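Local coordinates for protein endonuclease and methylase LlaGI (Lactococcus lactis, PDB 5FFJ) that probably recognises and methylates DNA and, in the full-length Type ISP restriction-modification enzyme, couples a helicase-like ATPase to its cleavage, at residues Val1056-Ile1061 against Asn1163-Tyr1168; Ile1181-Gln1186 against Arg1211-Phe1216; Ser1176-Ile1181 against Phe1216-Asp1221. All coordinates share one frame; numbering follows the deposited sequence.

Interaction 1: residues Val1056-Ile1061 against Asn1163-Tyr1168. With nucleotides of chain B.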
loop_
_atom_site.group_PDB
_atom_site.type_symbol
_atom_site.label_atom_id
_atom_site.label_comp_id
_atom_site.label_asym_id
_atom_site.label_seq_id
_atom_site.Cartn_x
_atom_site.Cartn_y
_atom_site.Cartn_z
ATOM N N VAL A 1056 -11.284 38.918 15.284
ATOM C CA VAL A 1056 -10.887 37.991 14.232
ATOM C C VAL A 1056 -9.987 36.886 14.770
ATOM O O VAL A 1056 -9.031 37.146 15.503
ATOM C CB VAL A 1056 -10.151 38.727 13.093
ATOM C CG1 VAL A 1056 -9.522 37.733 12.115
ATOM C CG2 VAL A 1056 -11.105 39.662 12.370
ATOM N N LYS A 1057 -10.304 35.653 14.392
ATOM C CA LYS A 1057 -9.451 34.510 14.681
ATOM C C LYS A 1057 -8.993 33.898 13.370
ATOM O O LYS A 1057 -9.699 33.961 12.363
ATOM C CB LYS A 1057 -10.181 33.470 15.539
ATOM C CG LYS A 1057 -11.457 32.907 14.925
ATOM C CD LYS A 1057 -11.202 31.639 14.117
ATOM C CE LYS A 1057 -12.490 31.079 13.523
ATOM N NZ LYS A 1057 -13.163 32.056 12.623
ATOM N N ASP A 1058 -7.803 33.315 13.395
ATOM C CA ASP A 1058 -7.227 32.678 12.224
ATOM C C ASP A 1058 -6.958 31.219 12.562
ATOM O O ASP A 1058 -7.155 30.796 13.703
ATOM C CB ASP A 1058 -5.943 33.401 11.797
ATOM C CG ASP A 1058 -5.402 32.910 10.468
ATOM O OD1 ASP A 1058 -6.214 32.529 9.600
ATOM O OD2 ASP A 1058 -4.163 32.905 10.293
ATOM N N ILE A 1059 -6.529 30.450 11.568
ATOM C CA ILE A 1059 -6.118 29.074 11.790
ATOM C C ILE A 1059 -4.784 28.839 11.085
ATOM O O ILE A 1059 -4.493 29.467 10.068
ATOM C CB ILE A 1059 -7.205 28.087 11.316
ATOM C CG1 ILE A 1059 -7.316 28.051 9.794
ATOM C CG2 ILE A 1059 -8.558 28.497 11.883
ATOM C CD1 ILE A 1059 -8.307 27.006 9.316
ATOM N N GLY A 1060 -3.969 27.951 11.646
ATOM C CA GLY A 1060 -2.579 27.823 11.245
ATOM C C GLY A 1060 -2.359 27.549 9.774
ATOM O O GLY A 1060 -3.211 26.961 9.108
ATOM N N ILE A 1061 -1.202 27.970 9.274
ATOM C CA ILE A 1061 -0.903 27.878 7.854
ATOM C C ILE A 1061 -0.756 26.414 7.426
ATOM O O ILE A 1061 -0.350 25.560 8.219
ATOM C CB ILE A 1061 0.380 28.680 7.505
ATOM C CG1 ILE A 1061 0.284 29.253 6.092
ATOM C CG2 ILE A 1061 1.633 27.826 7.650
ATOM C CD1 ILE A 1061 1.368 30.259 5.777
ATOM N N ASN A 1163 -2.477 27.025 1.445
ATOM C CA ASN A 1163 -3.291 27.819 2.361
ATOM C C ASN A 1163 -2.439 28.742 3.224
ATOM O O ASN A 1163 -1.814 28.305 4.190
ATOM C CB ASN A 1163 -4.134 26.902 3.251
ATOM C CG ASN A 1163 -5.543 26.715 2.727
ATOM O OD1 ASN A 1163 -5.915 25.627 2.289
ATOM N ND2 ASN A 1163 -6.340 27.778 2.778
ATOM N N VAL A 1164 -2.426 30.023 2.865
ATOM C CA VAL A 1164 -1.680 31.036 3.602
ATOM C C VAL A 1164 -2.539 31.658 4.697
ATOM O O VAL A 1164 -2.027 32.376 5.550
ATOM C CB VAL A 1164 -1.155 32.150 2.662
ATOM C CG1 VAL A 1164 -0.190 31.563 1.632
ATOM C CG2 VAL A 1164 -2.309 32.883 1.973
ATOM N N ARG A 1165 -3.842 31.381 4.667
ATOM C CA ARG A 1165 -4.745 31.835 5.721
ATOM C C ARG A 1165 -4.725 33.361 5.845
ATOM O O ARG A 1165 -4.585 34.068 4.844
ATOM C CB ARG A 1165 -4.360 31.175 7.046
ATOM C CG ARG A 1165 -4.144 29.669 6.947
ATOM C CD ARG A 1165 -5.421 28.959 6.547
ATOM N NE ARG A 1165 -5.476 27.588 7.039
ATOM C CZ ARG A 1165 -6.395 26.701 6.673
ATOM N NH1 ARG A 1165 -7.341 27.029 5.802
ATOM N NH2 ARG A 1165 -6.366 25.482 7.179
ATOM N N LYS A 1166 -4.864 33.862 7.071
ATOM C CA LYS A 1166 -4.858 35.301 7.334
ATOM C C LYS A 1166 -3.474 35.801 7.738
ATOM O O LYS A 1166 -3.346 36.859 8.355
ATOM C CB LYS A 1166 -5.850 35.653 8.444
ATOM C CG LYS A 1166 -7.275 35.198 8.205
ATOM C CD LYS A 1166 -8.194 35.722 9.306
ATOM C CE LYS A 1166 -9.591 35.116 9.240
ATOM N NZ LYS A 1166 -9.962 34.637 7.877
ATOM N N THR A 1167 -2.439 35.039 7.398
ATOM C CA THR A 1167 -1.085 35.372 7.825
ATOM C C THR A 1167 -0.618 36.712 7.263
ATOM O O THR A 1167 0.187 37.404 7.884
ATOM C CB THR A 1167 -0.082 34.287 7.412
ATOM O OG1 THR A 1167 -0.132 34.099 5.991
ATOM C CG2 THR A 1167 -0.396 32.975 8.119
ATOM N N TYR A 1168 -1.124 37.082 6.093
ATOM C CA TYR A 1168 -0.759 38.361 5.495
ATOM C C TYR A 1168 -1.384 39.522 6.266
ATOM O O TYR A 1168 -0.884 40.647 6.216
ATOM C CB TYR A 1168 -1.173 38.409 4.025
ATOM C CG TYR A 1168 -0.181 37.731 3.107
ATOM C CD1 TYR A 1168 1.001 38.364 2.748
ATOM C CD2 TYR A 1168 -0.422 36.461 2.603
ATOM C CE1 TYR A 1168 1.915 37.753 1.914
ATOM C CE2 TYR A 1168 0.489 35.840 1.767
ATOM C CZ TYR A 1168 1.656 36.492 1.426
ATOM O OH TYR A 1168 2.570 35.885 0.594
ATOM P P DC B 6 -9.014 31.270 5.208
ATOM O OP1 DC B 6 -8.609 32.497 5.932
ATOM O OP2 DC B 6 -7.993 30.280 4.797
ATOM O "O5'" DC B 6 -10.116 30.513 6.081
ATOM C "C5'" DC B 6 -11.397 31.113 6.282
ATOM C "C4'" DC B 6 -12.484 30.054 6.372
ATOM O "O4'" DC B 6 -12.488 29.252 5.149
ATOM C "C3'" DC B 6 -12.318 29.064 7.531
ATOM O "O3'" DC B 6 -13.548 28.901 8.246
ATOM C "C2'" DC B 6 -11.868 27.779 6.839
ATOM C "C1'" DC B 6 -12.544 27.882 5.486
ATOM N N1 DC B 6 -11.873 27.070 4.402
ATOM C C2 DC B 6 -12.526 25.957 3.838
ATOM O O2 DC B 6 -13.657 25.650 4.234
ATOM N N3 DC B 6 -11.891 25.247 2.867
ATOM C C4 DC B 6 -10.671 25.606 2.461
ATOM N N4 DC B 6 -10.080 24.876 1.504
ATOM C C5 DC B 6 -9.996 26.726 3.025
ATOM C C6 DC B 6 -10.625 27.419 3.980
ATOM P P DA B 7 -13.569 28.238 9.703
ATOM O OP1 DA B 7 -14.877 28.510 10.312
ATOM O OP2 DA B 7 -12.349 28.656 10.410
ATOM O "O5'" DA B 7 -13.467 26.682 9.396
ATOM C "C5'" DA B 7 -14.635 25.927 9.089
ATOM C "C4'" DA B 7 -14.277 24.516 8.652
ATOM O "O4'" DA B 7 -13.355 24.571 7.530
ATOM C "C3'" DA B 7 -13.586 23.659 9.722
ATOM O "O3'" DA B 7 -14.323 22.447 9.933
ATOM C "C2'" DA B 7 -12.191 23.405 9.145
ATOM C "C1'" DA B 7 -12.446 23.510 7.657
ATOM N N9 DA B 7 -11.259 23.780 6.844
ATOM C C8 DA B 7 -10.297 24.730 7.059
ATOM N N7 DA B 7 -9.345 24.733 6.153
ATOM C C5 DA B 7 -9.708 23.718 5.283
ATOM C C6 DA B 7 -9.115 23.213 4.107
ATOM N N6 DA B 7 -7.979 23.690 3.590
ATOM N N1 DA B 7 -9.736 22.192 3.483
ATOM C C2 DA B 7 -10.874 21.715 4.002
ATOM N N3 DA B 7 -11.525 22.105 5.095
ATOM C C4 DA B 7 -10.884 23.121 5.695
#
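Two hydrogen bonds to backbone groups set the frame. R1165 NE meets G1060 O at 3.1 Å with a nearly straight N-H...O angle of 172°; the oxygen lies in the guanidinium plane, while NE stands above the carbonyl plane. D1058 turns CG anti to its backbone N (chi1 -172°) and brings OD1 3.2 Å from K1166 N, which comes from above the carboxylate plane. OD2 accepts a second, weak bond from the same N-H. K1166 is the N-cap residue of helix 1167-1170, entered through a type II' turn from V1164 to T1167 whose V1164 O takes bonds from both N and OG1 of T1167.

The segment 1056-1061 carries an edge strand of a four-stranded antiparallel sheet in the specificity domain, and the turn beside it meets the DNA, consistent with a part in sequence recognition. R1165 NH1 and NH2 converge on N7 of DA7 of chain B at 3.1 and 3.2 Å, on the major-groove edge of the adenine. K1166, extended up to its bend at chi4, runs past D1058 in the opposite direction and places NZ 3.2 Å from OP1 of DC6 of chain B.

Packing sandwiches the guanidinium. I1059 CD1 sits 3.2 Å above the centre of the R1165 guanidinium, and N1163 CB covers the opposite face toward the rim. I1061 crosses T1167 at about a right angle, CD1 against CG2.

Interaction 2: residues Ile1181-Gln1186 against Arg1211-Phe1216. With nucleotides of chain B.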
loop_
_atom_site.group_PDB
_atom_site.type_symbol
_atom_site.label_atom_id
_atom_site.label_comp_id
_atom_site.label_asym_id
_atom_site.label_seq_id
_atom_site.Cartn_x
_atom_site.Cartn_y
_atom_site.Cartn_z
ATOM N N ILE A 1181 -2.053 33.690 20.103
ATOM C CA ILE A 1181 -2.217 32.572 21.018
ATOM C C ILE A 1181 -2.676 31.347 20.244
ATOM O O ILE A 1181 -3.853 31.230 19.910
ATOM C CB ILE A 1181 -3.244 32.885 22.124
ATOM C CG1 ILE A 1181 -2.833 34.145 22.883
ATOM C CG2 ILE A 1181 -3.379 31.704 23.080
ATOM C CD1 ILE A 1181 -3.878 34.640 23.854
ATOM N N ASN A 1182 -1.753 30.440 19.949
ATOM C CA ASN A 1182 -2.131 29.190 19.307
ATOM C C ASN A 1182 -2.898 28.300 20.275
ATOM O O ASN A 1182 -2.586 28.249 21.466
ATOM C CB ASN A 1182 -0.906 28.444 18.779
ATOM C CG ASN A 1182 -0.170 29.217 17.706
ATOM O OD1 ASN A 1182 -0.692 29.436 16.613
ATOM N ND2 ASN A 1182 1.057 29.622 18.006
ATOM N N ILE A 1183 -3.905 27.608 19.755
ATOM C CA ILE A 1183 -4.701 26.686 20.556
ATOM C C ILE A 1183 -5.029 25.417 19.779
ATOM O O ILE A 1183 -5.054 25.424 18.546
ATOM C CB ILE A 1183 -6.028 27.331 21.014
ATOM C CG1 ILE A 1183 -6.773 27.919 19.812
ATOM C CG2 ILE A 1183 -5.770 28.403 22.070
ATOM C CD1 ILE A 1183 -8.190 28.355 20.120
ATOM N N SER A 1184 -5.279 24.331 20.506
ATOM C CA SER A 1184 -5.813 23.121 19.897
ATOM C C SER A 1184 -7.129 23.501 19.230
ATOM O O SER A 1184 -7.857 24.356 19.739
ATOM C CB SER A 1184 -6.021 22.011 20.935
ATOM O OG SER A 1184 -4.899 21.874 21.789
ATOM N N GLY A 1185 -7.427 22.880 18.095
ATOM C CA GLY A 1185 -8.583 23.263 17.307
ATOM C C GLY A 1185 -9.593 22.154 17.112
ATOM O O GLY A 1185 -9.246 21.051 16.698
ATOM N N GLN A 1186 -10.832 22.461 17.483
ATOM C CA GLN A 1186 -12.030 21.798 16.976
ATOM C C GLN A 1186 -11.858 20.311 16.601
ATOM O O GLN A 1186 -11.805 19.951 15.424
ATOM C CB GLN A 1186 -12.542 22.607 15.771
ATOM C CG GLN A 1186 -13.884 23.304 16.002
ATOM C CD GLN A 1186 -14.093 24.506 15.095
ATOM O OE1 GLN A 1186 -13.183 25.313 14.896
ATOM N NE2 GLN A 1186 -15.297 24.634 14.548
ATOM N N ARG A 1211 -5.955 26.583 15.755
ATOM C CA ARG A 1211 -6.464 27.937 15.620
ATOM C C ARG A 1211 -5.530 28.872 16.378
ATOM O O ARG A 1211 -4.913 28.465 17.367
ATOM C CB ARG A 1211 -7.893 28.041 16.164
ATOM C CG ARG A 1211 -8.757 26.794 15.948
ATOM C CD ARG A 1211 -9.042 26.572 14.462
ATOM N NE ARG A 1211 -9.447 25.193 14.177
ATOM C CZ ARG A 1211 -10.455 24.833 13.386
ATOM N NH1 ARG A 1211 -11.204 25.742 12.773
ATOM N NH2 ARG A 1211 -10.717 23.543 13.207
ATOM N N ASN A 1212 -5.409 30.111 15.914
ATOM C CA ASN A 1212 -4.646 31.117 16.643
ATOM C C ASN A 1212 -5.436 32.409 16.767
ATOM O O ASN A 1212 -6.300 32.710 15.940
ATOM C CB ASN A 1212 -3.293 31.382 15.974
ATOM C CG ASN A 1212 -3.426 31.873 14.552
ATOM O OD1 ASN A 1212 -3.602 33.067 14.311
ATOM N ND2 ASN A 1212 -3.331 30.954 13.596
ATOM N N LEU A 1213 -5.129 33.160 17.817
ATOM C CA LEU A 1213 -5.872 34.359 18.166
ATOM C C LEU A 1213 -4.939 35.564 18.189
ATOM O O LEU A 1213 -4.333 35.860 19.219
ATOM C CB LEU A 1213 -6.552 34.168 19.522
ATOM C CG LEU A 1213 -7.547 33.004 19.519
ATOM C CD1 LEU A 1213 -7.729 32.433 20.906
ATOM C CD2 LEU A 1213 -8.882 33.457 18.947
ATOM N N PRO A 1214 -4.815 36.263 17.048
ATOM C CA PRO A 1214 -3.819 37.333 16.925
ATOM C C PRO A 1214 -4.101 38.532 17.820
ATOM O O PRO A 1214 -5.255 38.836 18.117
ATOM C CB PRO A 1214 -3.913 37.726 15.449
ATOM C CG PRO A 1214 -5.294 37.376 15.056
ATOM C CD PRO A 1214 -5.639 36.142 15.833
ATOM N N ARG A 1215 -3.033 39.199 18.244
ATOM C CA ARG A 1215 -3.144 40.407 19.048
ATOM C C ARG A 1215 -3.409 41.601 18.143
ATOM O O ARG A 1215 -4.083 42.554 18.535
ATOM C CB ARG A 1215 -1.867 40.622 19.864
ATOM C CG ARG A 1215 -1.821 41.919 20.661
ATOM C CD ARG A 1215 -2.900 41.967 21.730
ATOM N NE ARG A 1215 -2.827 43.193 22.523
ATOM C CZ ARG A 1215 -3.361 44.358 22.163
ATOM N NH1 ARG A 1215 -4.015 44.475 21.015
ATOM N NH2 ARG A 1215 -3.240 45.413 22.957
ATOM N N PHE A 1216 -2.877 41.530 16.925
ATOM C CA PHE A 1216 -2.996 42.616 15.960
ATOM C C PHE A 1216 -3.434 42.108 14.592
ATOM O O PHE A 1216 -3.213 40.946 14.247
ATOM C CB PHE A 1216 -1.661 43.351 15.816
ATOM C CG PHE A 1216 -1.179 44.003 17.080
ATOM C CD1 PHE A 1216 -2.029 44.772 17.852
ATOM C CD2 PHE A 1216 0.136 43.852 17.487
ATOM C CE1 PHE A 1216 -1.578 45.374 19.012
ATOM C CE2 PHE A 1216 0.591 44.449 18.643
ATOM C CZ PHE A 1216 -0.267 45.212 19.406
ATOM P P DT B 8 -14.377 21.757 11.383
ATOM O OP1 DT B 8 -15.798 21.652 11.786
ATOM O OP2 DT B 8 -13.426 22.463 12.270
ATOM O "O5'" DT B 8 -13.798 20.286 11.125
ATOM C "C5'" DT B 8 -14.277 19.508 10.021
ATOM C "C4'" DT B 8 -13.445 18.248 9.832
ATOM O "O4'" DT B 8 -12.416 18.489 8.817
ATOM C "C3'" DT B 8 -12.677 17.790 11.067
ATOM O "O3'" DT B 8 -12.518 16.372 11.070
ATOM C "C2'" DT B 8 -11.356 18.515 10.885
ATOM C "C1'" DT B 8 -11.133 18.302 9.398
ATOM N N1 DT B 8 -10.140 19.240 8.741
ATOM C C2 DT B 8 -9.519 18.843 7.575
ATOM O O2 DT B 8 -9.726 17.772 7.038
ATOM N N3 DT B 8 -8.645 19.754 7.051
ATOM C C4 DT B 8 -8.326 20.989 7.559
ATOM O O4 DT B 8 -7.524 21.724 7.004
ATOM C C5 DT B 8 -9.001 21.348 8.789
ATOM C C7 DT B 8 -8.734 22.674 9.451
ATOM C C6 DT B 8 -9.865 20.467 9.314
#
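The strands 1181-1184 and 1211-1214 run antiparallel, their axes approaching to 4.5 Å with 155° between their directions. They are the two inner strands of a four-stranded antiparallel sheet in the specificity domain, with 1058-1059 beyond one and 1194-1197 beyond the other. The firmest register is the hydrogen-bonded pair I1183 with R1211: I1183 N lies 2.7 Å from R1211 O, nearly along its C=O axis, and the return bond from R1211 N is weak. Farther along, L1213 N reaches I1181 O at 3.1 Å from above the carbonyl plane.

I1181, I1183, R1211 and L1213 share one face. I1183 has CG1 in the crowded position between its backbone N and carbonyl carbon, which lays CD1 4.2 Å from L1213 CD1 and also against the CB of R1211. On the other face N1182 and N1212 lie side by side with amide planes 75° apart. N1182 OD1 packs 3.3 Å from N1212 CB, while its ND2 is bonded to S1201 OG.

R1211 bends at chi2 and leaves the sheet beside G1185, its NE 3.8 Å from the glycine CA. Q1186 crosses the arginine at about a right angle and lays OE1 over one guanidinium face, 2.9 Å from R1211 NH1 but badly angled for a hydrogen bond. R1211 instead bonds the DNA backbone through NH2, which donates to OP2 of DT8 of chain B at 3.1 Å, with an N-H...O angle of 153°.

Interaction 3: residues Ser1176-Ile1181 against Phe1216-Asp1221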
loop_
_atom_site.group_PDB
_atom_site.type_symbol
_atom_site.label_atom_id
_atom_site.label_comp_id
_atom_site.label_asym_id
_atom_site.label_seq_id
_atom_site.Cartn_x
_atom_site.Cartn_y
_atom_site.Cartn_z
ATOM N N SER A 1176 7.413 41.965 10.483
ATOM C CA SER A 1176 6.216 42.346 11.227
ATOM C C SER A 1176 6.306 41.935 12.692
ATOM O O SER A 1176 7.055 41.025 13.047
ATOM C CB SER A 1176 4.972 41.721 10.593
ATOM O OG SER A 1176 4.864 42.082 9.227
ATOM N N LYS A 1177 5.531 42.616 13.533
ATOM C CA LYS A 1177 5.487 42.335 14.964
ATOM C C LYS A 1177 4.060 42.036 15.408
ATOM O O LYS A 1177 3.190 42.905 15.348
ATOM C CB LYS A 1177 6.040 43.518 15.765
ATOM C CG LYS A 1177 7.496 43.851 15.484
ATOM C CD LYS A 1177 8.418 42.721 15.901
ATOM C CE LYS A 1177 9.873 43.101 15.706
ATOM N NZ LYS A 1177 10.788 41.991 16.084
ATOM N N ASN A 1178 3.825 40.808 15.859
ATOM C CA ASN A 1178 2.506 40.412 16.332
ATOM C C ASN A 1178 2.590 39.325 17.402
ATOM O O ASN A 1178 3.587 38.605 17.493
ATOM C CB ASN A 1178 1.655 39.924 15.157
ATOM C CG ASN A 1178 0.177 40.205 15.344
ATOM O OD1 ASN A 1178 -0.303 40.352 16.469
ATOM N ND2 ASN A 1178 -0.557 40.276 14.236
ATOM N N LEU A 1179 1.541 39.230 18.214
ATOM C CA LEU A 1179 1.381 38.138 19.171
ATOM C C LEU A 1179 0.125 37.348 18.838
ATOM O O LEU A 1179 -0.945 37.933 18.666
ATOM C CB LEU A 1179 1.281 38.663 20.605
ATOM C CG LEU A 1179 2.512 39.266 21.284
ATOM C CD1 LEU A 1179 2.158 39.603 22.721
ATOM C CD2 LEU A 1179 3.706 38.325 21.232
ATOM N N LEU A 1180 0.253 36.028 18.738
ATOM C CA LEU A 1180 -0.915 35.171 18.579
ATOM C C LEU A 1180 -0.881 34.005 19.560
ATOM O O LEU A 1180 0.170 33.429 19.838
ATOM C CB LEU A 1180 -1.031 34.666 17.135
ATOM C CG LEU A 1180 0.203 34.174 16.377
ATOM C CD1 LEU A 1180 0.548 32.749 16.732
ATOM C CD2 LEU A 1180 -0.047 34.284 14.886
ATOM N N ILE A 1181 -2.053 33.690 20.103
ATOM C CA ILE A 1181 -2.217 32.572 21.018
ATOM C C ILE A 1181 -2.676 31.347 20.244
ATOM O O ILE A 1181 -3.853 31.230 19.910
ATOM C CB ILE A 1181 -3.244 32.885 22.124
ATOM C CG1 ILE A 1181 -2.833 34.145 22.883
ATOM C CG2 ILE A 1181 -3.379 31.704 23.080
ATOM C CD1 ILE A 1181 -3.878 34.640 23.854
ATOM N N PHE A 1216 -2.877 41.530 16.925
ATOM C CA PHE A 1216 -2.996 42.616 15.960
ATOM C C PHE A 1216 -3.434 42.108 14.592
ATOM O O PHE A 1216 -3.213 40.946 14.247
ATOM C CB PHE A 1216 -1.661 43.351 15.816
ATOM C CG PHE A 1216 -1.179 44.003 17.080
ATOM C CD1 PHE A 1216 -2.029 44.772 17.852
ATOM C CD2 PHE A 1216 0.136 43.852 17.487
ATOM C CE1 PHE A 1216 -1.578 45.374 19.012
ATOM C CE2 PHE A 1216 0.591 44.449 18.643
ATOM C CZ PHE A 1216 -0.267 45.212 19.406
ATOM N N THR A 1217 -4.059 42.992 13.821
ATOM C CA THR A 1217 -4.311 42.752 12.405
ATOM C C THR A 1217 -3.797 43.946 11.613
ATOM O O THR A 1217 -3.866 45.082 12.084
ATOM C CB THR A 1217 -5.801 42.534 12.113
ATOM O OG1 THR A 1217 -6.572 43.561 12.747
ATOM C CG2 THR A 1217 -6.246 41.177 12.627
ATOM N N TYR A 1218 -3.282 43.687 10.413
ATOM C CA TYR A 1218 -2.637 44.724 9.611
ATOM C C TYR A 1218 -3.389 45.015 8.316
ATOM O O TYR A 1218 -4.234 44.232 7.881
ATOM C CB TYR A 1218 -1.197 44.321 9.288
ATOM C CG TYR A 1218 -0.270 44.374 10.478
ATOM C CD1 TYR A 1218 0.395 45.545 10.810
ATOM C CD2 TYR A 1218 -0.062 43.253 11.272
ATOM C CE1 TYR A 1218 1.241 45.601 11.894
ATOM C CE2 TYR A 1218 0.785 43.301 12.362
ATOM C CZ TYR A 1218 1.432 44.478 12.669
ATOM O OH TYR A 1218 2.278 44.536 13.752
ATOM N N GLU A 1219 -3.060 46.150 7.705
ATOM C CA GLU A 1219 -3.716 46.600 6.486
ATOM C C GLU A 1219 -2.739 47.300 5.548
ATOM O O GLU A 1219 -1.880 48.065 5.989
ATOM C CB GLU A 1219 -4.869 47.542 6.826
ATOM C CG GLU A 1219 -6.248 46.911 6.717
ATOM C CD GLU A 1219 -7.352 47.839 7.189
ATOM O OE1 GLU A 1219 -7.037 48.881 7.802
ATOM O OE2 GLU A 1219 -8.535 47.527 6.942
ATOM N N THR A 1220 -2.883 47.029 4.255
ATOM C CA THR A 1220 -2.102 47.701 3.226
ATOM C C THR A 1220 -3.038 48.463 2.293
ATOM O O THR A 1220 -3.759 47.860 1.494
ATOM C CB THR A 1220 -1.257 46.706 2.411
ATOM O OG1 THR A 1220 -2.119 45.772 1.748
ATOM C CG2 THR A 1220 -0.287 45.953 3.320
ATOM N N ASP A 1221 -3.030 49.788 2.407
ATOM C CA ASP A 1221 -3.927 50.636 1.627
ATOM C C ASP A 1221 -3.264 51.962 1.258
ATOM O O ASP A 1221 -2.046 52.107 1.357
ATOM C CB ASP A 1221 -5.218 50.898 2.407
#
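At the surface of the C-terminal specificity domain, the loop leading into strand 1180-1184 joins the short strand 1216-1217 through a two-bond pairing in which the side-chain amide of N1178 imitates the edge of a β-strand. N1178 ND2 donates to F1216 O at 2.7 Å and OD1 accepts from F1216 N at 2.9 Å, so one primary amide fills both backbone positions of F1216. The first of these bonds is straight, 172°, with the acceptor in the amide plane of N1178 but the nitrogen standing above the F1216 carbonyl plane; the second falls on a lone pair of OD1.

Next to this pairing, Y1218 brings its hydroxyl to the preceding peptide: OH donates to K1177 O at 2.5 Å, from above the carbonyl plane, and that oxygen lies at the edge of the tyrosine ring. K1177 O also sits at the edge of the F1216 ring, 3.8 Å from CD2. N1178 ND2 also lies at the edge of the Y1218 ring, 3.8 Å from CE2.

Several groups outside this shell hold the amide in its rotation. N1178 ND2 has a second acceptor in T1170 O, and OD1 takes a weak bond from L1179 N, so each end of the amide has more than one partner. An alanine in place of N1178 would remove both bonds to F1216 and the one to T1170, and would probably loosen the loop from the start of strand 1216-1217. R1227 makes a cation-pi contact with the F1216 ring, while L1179 packs on F1237 and Y1238 of helix 1234-1243. At the start of the segment, S1176 OG is hydrogen-bonded to D1173 OD1.

How the interactions relate
Interactions 1 and 2 are buried and both reach one antiparallel sheet, interaction 1 through strand 1058-1059, which borders strand 1210-1214: D1058 O and N1212 N lie 2.9 Å apart, and I1059 CG2 packs on R1211 CD. Both end at the DNA, yet the turn of interaction 1 touches a base and a phosphate, whereas interaction 2 offers an arginine to a backbone phosphate. Interaction 3, at the surface and away from the DNA, shares I1181 and F1216 with interaction 2. Interaction 2 is a backbone ladder; interactions 1 and 3 both use side-chain-to-backbone bonds, interaction 1 with charged groups at the DNA, interaction 3 with a neutral amide and a hydroxyl.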